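Local coordinates for protein 4-hydroxy-tetrahydrodipicolinate synthase (Methylacidiphilum fumariolicum SolV, PDB 6T3T) that probably catalyses the condensation of pyruvate with aspartate-beta-semialdehyde to 4-hydroxy-tetrahydrodipicolinate, a step of lysine biosynthesis, at residues A[25-37]-A[208-220]. Numbering follows the deposited sequence.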
ATOM      1  N   GLU A  25      13.356 -12.850  36.659  1.00 17.01           N
ATOM      2  CA  GLU A  25      14.354 -12.233  37.515  1.00 19.28           C
ATOM      3  C   GLU A  25      15.701 -12.171  36.811  1.00 19.89           C
ATOM      4  O   GLU A  25      16.394 -11.153  36.862  1.00 18.59           O
ATOM      5  CB  GLU A  25      14.467 -12.996  38.836  1.00 24.11           C
ATOM      6  CG  GLU A  25      13.213 -12.954  39.678  1.00 25.11           C
ATOM      7  CD  GLU A  25      13.177 -14.014  40.788  1.00 33.86           C
ATOM      8  OE1 GLU A  25      14.173 -14.754  40.971  1.00 36.56           O
ATOM      9  OE2 GLU A  25      12.131 -14.115  41.468  1.00 36.88           O
ATOM     10  N   ARG A  26      16.123 -13.274  36.191  1.00 20.07           N
ATOM     11  CA  ARG A  26      17.436 -13.238  35.556  1.00 25.44           C
ATOM     12  C   ARG A  26      17.464 -12.216  34.434  1.00 20.44           C
ATOM     13  O   ARG A  26      18.456 -11.498  34.271  1.00 18.59           O
ATOM     14  CB  ARG A  26      17.872 -14.608  35.036  1.00 25.13           C
ATOM     15  CG  ARG A  26      19.405 -14.583  34.755  1.00 35.59           C
ATOM     16  CD  ARG A  26      20.086 -15.948  34.496  1.00 47.99           C
ATOM     17  NE  ARG A  26      20.044 -16.883  35.630  1.00 55.64           N
ATOM     18  CZ  ARG A  26      20.679 -16.716  36.796  1.00 56.99           C
ATOM     19  NH1 ARG A  26      21.410 -15.628  37.028  1.00 49.91           N
ATOM     20  NH2 ARG A  26      20.569 -17.644  37.746  1.00 48.09           N
ATOM     21  N   LEU A  27      16.403 -12.166  33.623  1.00 19.28           N
ATOM     22  CA  LEU A  27      16.366 -11.225  32.505  1.00 20.29           C
ATOM     23  C   LEU A  27      16.377  -9.785  33.004  1.00 20.47           C
ATOM     24  O   LEU A  27      17.080  -8.926  32.447  1.00 19.00           O
ATOM     25  CB  LEU A  27      15.153 -11.524  31.619  1.00 20.01           C
ATOM     26  CG  LEU A  27      14.779 -10.670  30.409  1.00 26.64           C
ATOM     27  CD1 LEU A  27      15.494 -11.072  29.096  1.00 26.00           C
ATOM     28  CD2 LEU A  27      13.268 -10.748  30.230  1.00 31.31           C
ATOM     29  N   LEU A  28      15.602  -9.503  34.062  1.00 22.21           N
ATOM     30  CA  LEU A  28      15.543  -8.149  34.594  1.00 19.35           C
ATOM     31  C   LEU A  28      16.895  -7.716  35.154  1.00 19.23           C
ATOM     32  O   LEU A  28      17.334  -6.589  34.921  1.00 22.29           O
ATOM     33  CB  LEU A  28      14.433  -8.061  35.639  1.00 22.35           C
ATOM     34  CG  LEU A  28      13.047  -8.050  35.003  1.00 18.87           C
ATOM     35  CD1 LEU A  28      11.928  -8.139  36.049  1.00 19.16           C
ATOM     36  CD2 LEU A  28      12.918  -6.791  34.177  1.00 19.64           C
ATOM     37  N   GLU A  29      17.578  -8.605  35.878  1.00 23.82           N
ATOM     38  CA  GLU A  29      18.903  -8.270  36.397  1.00 20.01           C
ATOM     39  C   GLU A  29      19.894  -8.008  35.271  1.00 23.54           C
ATOM     40  O   GLU A  29      20.725  -7.102  35.369  1.00 20.46           O
ATOM     41  CB  GLU A  29      19.415  -9.377  37.310  1.00 16.48           C
ATOM     42  CG  GLU A  29      18.584  -9.556  38.591  1.00 22.53           C
ATOM     43  CD  GLU A  29      18.609  -8.332  39.531  1.00 24.64           C
ATOM     44  OE1 GLU A  29      19.500  -7.453  39.405  1.00 24.55           O
ATOM     45  OE2 GLU A  29      17.740  -8.267  40.429  1.00 26.53           O
ATOM     46  N   HIS A  30      19.852  -8.815  34.208  1.00 21.28           N
ATOM     47  CA  HIS A  30      20.763  -8.583  33.086  1.00 22.75           C
ATOM     48  C   HIS A  30      20.515  -7.207  32.468  1.00 19.70           C
ATOM     49  O   HIS A  30      21.464  -6.529  32.055  1.00 17.86           O
ATOM     50  CB  HIS A  30      20.621  -9.713  32.047  1.00 18.22           C
ATOM     51  CG  HIS A  30      21.739  -9.765  31.040  1.00 31.17           C
ATOM     52  ND1 HIS A  30      23.070  -9.878  31.400  1.00 31.86           N
ATOM     53  CD2 HIS A  30      21.723  -9.727  29.682  1.00 29.55           C
ATOM     54  CE1 HIS A  30      23.821  -9.894  30.311  1.00 29.83           C
ATOM     55  NE2 HIS A  30      23.030  -9.793  29.257  1.00 27.53           N
ATOM     56  N   GLN A  31      19.245  -6.762  32.426  1.00 17.84           N
ATOM     57  CA  GLN A  31      18.948  -5.420  31.923  1.00 16.65           C
ATOM     58  C   GLN A  31      19.566  -4.349  32.828  1.00 17.78           C
ATOM     59  O   GLN A  31      20.272  -3.453  32.350  1.00 13.74           O
ATOM     60  CB  GLN A  31      17.433  -5.203  31.794  1.00 15.42           C
ATOM     61  CG  GLN A  31      16.690  -6.141  30.780  1.00 17.95           C
ATOM     62  CD  GLN A  31      17.254  -6.021  29.370  1.00 18.60           C
ATOM     63  OE1 GLN A  31      17.237  -4.941  28.773  1.00 20.03           O
ATOM     64  NE2 GLN A  31      17.835  -7.104  28.872  1.00 19.52           N
ATOM     65  N   ILE A  32      19.312  -4.437  34.138  1.00 18.33           N
ATOM     66  CA  ILE A  32      19.792  -3.434  35.095  1.00 16.32           C
ATOM     67  C   ILE A  32      21.313  -3.336  35.072  1.00 19.64           C
ATOM     68  O   ILE A  32      21.887  -2.266  35.306  1.00 20.97           O
ATOM     69  CB  ILE A  32      19.293  -3.784  36.513  1.00 20.08           C
ATOM     70  CG1 ILE A  32      17.778  -3.654  36.599  1.00 20.05           C
ATOM     71  CG2 ILE A  32      20.018  -2.935  37.580  1.00 15.57           C
ATOM     72  CD1 ILE A  32      17.189  -4.364  37.801  1.00 16.81           C
ATOM     73  N   GLU A  33      21.989  -4.465  34.856  1.00 16.34           N
ATOM     74  CA  GLU A  33      23.452  -4.513  34.863  1.00 23.71           C
ATOM     75  C   GLU A  33      24.065  -3.950  33.599  1.00 17.91           C
ATOM     76  O   GLU A  33      25.293  -3.864  33.509  1.00 19.77           O
ATOM     77  CB  GLU A  33      23.945  -5.968  35.013  1.00 19.27           C
ATOM     78  CG  GLU A  33      23.794  -6.595  36.401  1.00 27.38           C
ATOM     79  CD  GLU A  33      23.864  -8.128  36.311  1.00 37.92           C
ATOM     80  OE1 GLU A  33      24.067  -8.634  35.173  1.00 32.34           O
ATOM     81  OE2 GLU A  33      23.676  -8.821  37.345  1.00 42.08           O
ATOM     82  N   ASN A  34      23.251  -3.603  32.611  1.00 18.29           N
ATOM     83  CA  ASN A  34      23.782  -3.261  31.311  1.00 19.43           C
ATOM     84  C   ASN A  34      23.217  -1.958  30.794  1.00 17.91           C
ATOM     85  O   ASN A  34      22.954  -1.807  29.598  1.00 20.02           O
ATOM     86  CB  ASN A  34      23.549  -4.425  30.355  1.00 20.76           C
ATOM     87  CG  ASN A  34      24.581  -5.507  30.551  1.00 19.78           C
ATOM     88  OD1 ASN A  34      25.765  -5.284  30.303  1.00 26.33           O
ATOM     89  ND2 ASN A  34      24.167  -6.645  31.057  1.00 20.64           N
ATOM     90  N   ARG A  35      23.046  -0.990  31.693  1.00 17.09           N
ATOM     91  CA  ARG A  35      22.834   0.415  31.345  1.00 18.69           C
ATOM     92  C   ARG A  35      21.501   0.652  30.631  1.00 19.24           C
ATOM     93  O   ARG A  35      21.395   1.511  29.756  1.00 19.86           O
ATOM     94  CB  ARG A  35      24.023   0.949  30.535  1.00 17.72           C
ATOM     95  CG  ARG A  35      25.357   0.664  31.267  1.00 26.27           C
ATOM     96  CD  ARG A  35      26.483   1.575  30.816  1.00 32.44           C
ATOM     97  NE  ARG A  35      26.127   2.986  30.924  1.00 35.03           N
ATOM     98  CZ  ARG A  35      26.893   3.987  30.492  1.00 37.19           C
ATOM     99  NH1 ARG A  35      28.076   3.738  29.926  1.00 31.80           N
ATOM    100  NH2 ARG A  35      26.472   5.239  30.625  1.00 36.71           N
ATOM    101  N   ILE A  36      20.485  -0.113  30.988  1.00 12.68           N
ATOM    102  CA  ILE A  36      19.149   0.073  30.457  1.00 14.96           C
ATOM    103  C   ILE A  36      18.401   1.073  31.339  1.00 20.34           C
ATOM    104  O   ILE A  36      18.461   1.010  32.580  1.00 15.86           O
ATOM    105  CB  ILE A  36      18.444  -1.285  30.362  1.00 14.02           C
ATOM    106  CG1 ILE A  36      19.287  -2.160  29.432  1.00 13.81           C
ATOM    107  CG2 ILE A  36      17.001  -1.146  29.920  1.00 15.98           C
ATOM    108  CD1 ILE A  36      19.093  -1.805  27.951  1.00 12.38           C
ATOM    109  N   ASP A  37      17.720   2.022  30.703  1.00 18.94           N
ATOM    110  CA  ASP A  37      17.074   3.076  31.471  1.00 20.92           C
ATOM    111  C   ASP A  37      15.741   2.651  32.055  1.00 20.69           C
ATOM    112  O   ASP A  37      15.310   3.243  33.054  1.00 16.95           O
ATOM    113  CB  ASP A  37      16.898   4.319  30.610  1.00 17.61           C
ATOM    114  CG  ASP A  37      18.233   4.889  30.194  1.00 23.12           C
ATOM    115  OD1 ASP A  37      18.945   5.378  31.090  1.00 28.01           O
ATOM    116  OD2 ASP A  37      18.614   4.744  29.010  1.00 20.07           O
ATOM    117  N   SER A 208      17.350  -5.132  22.646  1.00 15.73           N
ATOM    118  CA  SER A 208      18.001  -4.962  23.935  1.00 16.38           C
ATOM    119  C   SER A 208      17.711  -6.105  24.902  1.00 16.49           C
ATOM    120  O   SER A 208      18.407  -6.204  25.913  1.00 15.95           O
ATOM    121  CB  SER A 208      17.576  -3.634  24.562  1.00 17.74           C
ATOM    122  OG  SER A 208      16.166  -3.550  24.725  1.00 15.50           O
ATOM    123  N   ASN A 209      16.702  -6.940  24.613  1.00 14.34           N
ATOM    124  CA  ASN A 209      16.465  -8.179  25.354  1.00 16.81           C
ATOM    125  C   ASN A 209      17.682  -9.081  25.309  1.00 18.88           C
ATOM    126  O   ASN A 209      17.982  -9.803  26.274  1.00 12.62           O
ATOM    127  CB  ASN A 209      15.286  -8.940  24.757  1.00 13.34           C
ATOM    128  CG  ASN A 209      13.961  -8.488  25.284  1.00 16.46           C
ATOM    129  OD1 ASN A 209      13.607  -8.757  26.437  1.00 14.33           O
ATOM    130  ND2 ASN A 209      13.197  -7.793  24.434  1.00 15.79           N
ATOM    131  N   LEU A 210      18.355  -9.090  24.164  1.00 14.74           N
ATOM    132  CA  LEU A 210      19.496  -9.935  23.890  1.00 16.71           C
ATOM    133  C   LEU A 210      20.805  -9.216  24.134  1.00 19.39           C
ATOM    134  O   LEU A 210      21.703  -9.778  24.770  1.00 20.10           O
ATOM    135  CB  LEU A 210      19.452 -10.414  22.438  1.00 18.55           C
ATOM    136  CG  LEU A 210      18.375 -11.426  22.039  1.00 19.21           C
ATOM    137  CD1 LEU A 210      18.274 -11.458  20.515  1.00 14.09           C
ATOM    138  CD2 LEU A 210      18.669 -12.853  22.609  1.00 14.02           C
ATOM    139  N   PHE A 211      20.902  -7.966  23.672  1.00 16.12           N
ATOM    140  CA  PHE A 211      22.142  -7.188  23.704  1.00 16.08           C
ATOM    141  C   PHE A 211      21.849  -5.827  24.323  1.00 16.54           C
ATOM    142  O   PHE A 211      21.889  -4.795  23.639  1.00 17.12           O
ATOM    143  CB  PHE A 211      22.743  -7.061  22.303  1.00 17.74           C
ATOM    144  CG  PHE A 211      23.076  -8.382  21.675  1.00 20.76           C
ATOM    145  CD1 PHE A 211      24.196  -9.093  22.086  1.00 19.25           C
ATOM    146  CD2 PHE A 211      22.255  -8.927  20.692  1.00 19.12           C
ATOM    147  CE1 PHE A 211      24.515 -10.329  21.516  1.00 26.74           C
ATOM    148  CE2 PHE A 211      22.547 -10.186  20.121  1.00 20.54           C
ATOM    149  CZ  PHE A 211      23.699 -10.882  20.535  1.00 21.73           C
ATOM    150  N   PRO A 212      21.555  -5.795  25.630  1.00 15.55           N
ATOM    151  CA  PRO A 212      21.223  -4.512  26.284  1.00 14.82           C
ATOM    152  C   PRO A 212      22.336  -3.475  26.224  1.00 15.93           C
ATOM    153  O   PRO A 212      22.079  -2.320  25.890  1.00 16.36           O
ATOM    154  CB  PRO A 212      20.914  -4.935  27.739  1.00 14.71           C
ATOM    155  CG  PRO A 212      21.619  -6.226  27.922  1.00 18.29           C
ATOM    156  CD  PRO A 212      21.513  -6.926  26.577  1.00 14.30           C
ATOM    157  N   ARG A 213      23.573  -3.842  26.532  1.00 17.82           N
ATOM    158  CA  ARG A 213      24.634  -2.834  26.500  1.00 19.58           C
ATOM    159  C   ARG A 213      24.895  -2.272  25.111  1.00 17.02           C
ATOM    160  O   ARG A 213      25.011  -1.041  24.989  1.00 14.13           O
ATOM    161  CB  ARG A 213      25.938  -3.387  27.068  1.00 20.36           C
ATOM    162  CG  ARG A 213      26.306  -2.927  28.444  1.00 31.45           C
ATOM    163  CD  ARG A 213      27.755  -3.275  28.766  1.00 23.49           C
ATOM    164  NE  ARG A 213      28.372  -2.241  29.561  1.00 33.67           N
ATOM    165  CZ  ARG A 213      28.521  -2.336  30.877  1.00 30.36           C
ATOM    166  NH1 ARG A 213      29.077  -1.356  31.549  1.00 35.06           N
ATOM    167  NH2 ARG A 213      28.111  -3.421  31.512  1.00 33.21           N
ATOM    168  N   PRO A 214      25.054  -3.083  24.049  1.00 16.87           N
ATOM    169  CA  PRO A 214      25.266  -2.488  22.715  1.00 14.18           C
ATOM    170  C   PRO A 214      24.108  -1.624  22.217  1.00 14.77           C
ATOM    171  O   PRO A 214      24.342  -0.584  21.591  1.00 16.78           O
ATOM    172  CB  PRO A 214      25.501  -3.725  21.838  1.00 13.65           C
ATOM    173  CG  PRO A 214      26.054  -4.740  22.774  1.00 15.49           C
ATOM    174  CD  PRO A 214      25.196  -4.548  23.998  1.00 16.34           C
ATOM    175  N   VAL A 215      22.861  -2.055  22.420  1.00 15.06           N
ATOM    176  CA  VAL A 215      21.718  -1.273  21.948  1.00 16.31           C
ATOM    177  C   VAL A 215      21.646   0.060  22.678  1.00 18.78           C
ATOM    178  O   VAL A 215      21.404   1.107  22.069  1.00 18.49           O
ATOM    179  CB  VAL A 215      20.408  -2.069  22.113  1.00 13.97           C
ATOM    180  CG1 VAL A 215      19.208  -1.166  21.942  1.00 18.68           C
ATOM    181  CG2 VAL A 215      20.351  -3.207  21.099  1.00 17.60           C
ATOM    182  N   SER A 216      21.786   0.029  24.010  1.00 18.25           N
ATOM    183  CA  SER A 216      21.790   1.267  24.784  1.00 16.53           C
ATOM    184  C   SER A 216      23.008   2.134  24.463  1.00 17.01           C
ATOM    185  O   SER A 216      22.914   3.370  24.494  1.00 17.18           O
ATOM    186  CB  SER A 216      21.711   0.934  26.278  1.00 16.36           C
ATOM    187  OG  SER A 216      22.942   0.421  26.749  1.00 22.39           O
ATOM    188  N   ALA A 217      24.160   1.520  24.164  1.00 15.40           N
ATOM    189  CA  ALA A 217      25.313   2.314  23.744  1.00 21.08           C
ATOM    190  C   ALA A 217      25.036   3.008  22.414  1.00 15.55           C
ATOM    191  O   ALA A 217      25.438   4.161  22.208  1.00 17.89           O
ATOM    192  CB  ALA A 217      26.556   1.438  23.623  1.00 12.11           C
ATOM    193  N   LEU A 218      24.316   2.337  21.518  1.00 17.88           N
ATOM    194  CA  LEU A 218      23.980   2.952  20.239  1.00 19.11           C
ATOM    195  C   LEU A 218      23.289   4.289  20.454  1.00 16.40           C
ATOM    196  O   LEU A 218      23.644   5.299  19.826  1.00 16.87           O
ATOM    197  CB  LEU A 218      23.121   1.999  19.407  1.00 20.40           C
ATOM    198  CG  LEU A 218      22.917   2.282  17.905  1.00 24.18           C
ATOM    199  CD1 LEU A 218      22.590   1.012  17.128  1.00 22.12           C
ATOM    200  CD2 LEU A 218      21.794   3.250  17.720  1.00 21.71           C
ATOM    201  N   VAL A 219      22.309   4.323  21.357  1.00 16.64           N
ATOM    202  CA  VAL A 219      21.565   5.558  21.584  1.00 18.99           C
ATOM    203  C   VAL A 219      22.459   6.612  22.240  1.00 16.11           C
ATOM    204  O   VAL A 219      22.469   7.778  21.835  1.00 15.90           O
ATOM    205  CB  VAL A 219      20.299   5.275  22.411  1.00 17.54           C
ATOM    206  CG1 VAL A 219      19.612   6.592  22.825  1.00 12.20           C
ATOM    207  CG2 VAL A 219      19.350   4.426  21.591  1.00 15.47           C
ATOM    208  N   ARG A 220      23.211   6.214  23.274  1.00 17.00           N
ATOM    209  CA  ARG A 220      24.094   7.146  23.976  1.00 19.36           C
ATOM    210  C   ARG A 220      25.123   7.755  23.027  1.00 16.33           C
ATOM    211  O   ARG A 220      25.353   8.963  23.063  1.00 18.76           O
ATOM    212  CB  ARG A 220      24.797   6.444  25.145  1.00 18.47           C
ATOM    213  CG  ARG A 220      23.907   6.211  26.340  1.00 23.12           C
ATOM    214  CD  ARG A 220      24.709   5.754  27.555  1.00 27.03           C
ATOM    215  NE  ARG A 220      25.287   4.414  27.399  1.00 26.42           N
ATOM    216  CZ  ARG A 220      24.587   3.283  27.403  1.00 26.21           C
ATOM    217  NH1 ARG A 220      23.262   3.317  27.531  1.00 32.44           N
ATOM    218  NH2 ARG A 220      25.201   2.108  27.272  1.00 25.91           N
TER
HETATM  219  O   HOH W   1      21.236   5.443  28.353  1.00 26.11           O
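In this (beta/alpha)8 barrel the end of helix 21-32 and the loop after it pack against the start of helix 212-223 and the turn before it, and Pro-212, in the first turn of helix 212-223, is the wedge between them. A compact ring at a helix start costs no backbone N-H bond; its CB meets CD1 of Ile-36 at 3.6 Å, while its CG lies against CB of Asn-34 and CD2 of His-30. Beside the proline, the bent chain of Gln-31 brings NE2 to O of Ser-208 (3.1 Å, 150° at the hydrogen), with the acceptor close to the amide plane; OE1 is bonded to Thr-8 of strand 5-9, so both ends of this buried amide are used.

Asn-34 suits the turn leaving helix 21-32. Its ND2 donates to O of His-30, on a lone pair in the carbonyl plane, which leaves OD1 to receive NH2 of Arg-213 at 3.2 Å, from above the amide plane rather than on a lone pair.

Farther along, the guanidinium groups of Arg-35 and Arg-220 stack, centres 3.9 Å apart and planes at 21°. Like charges would oppose this, but Arg-220 is fixed along its edge: NH2 donates to OG of Ser-216 (2.9 Å), and NH1 to a water that donates to OD2 of Asp-37, a nearby carboxylate likely to ease the repulsion. A bend at chi3 (-68°) turns the guanidinium of Arg-220 over its own helix, where O of Ser-216 lies against the face opposite Arg-35. This packing of the first and last helices of the outer layer, outside the seam where strands 5-9 and 202-205 lie side by side, is characteristic of a closed TIM barrel.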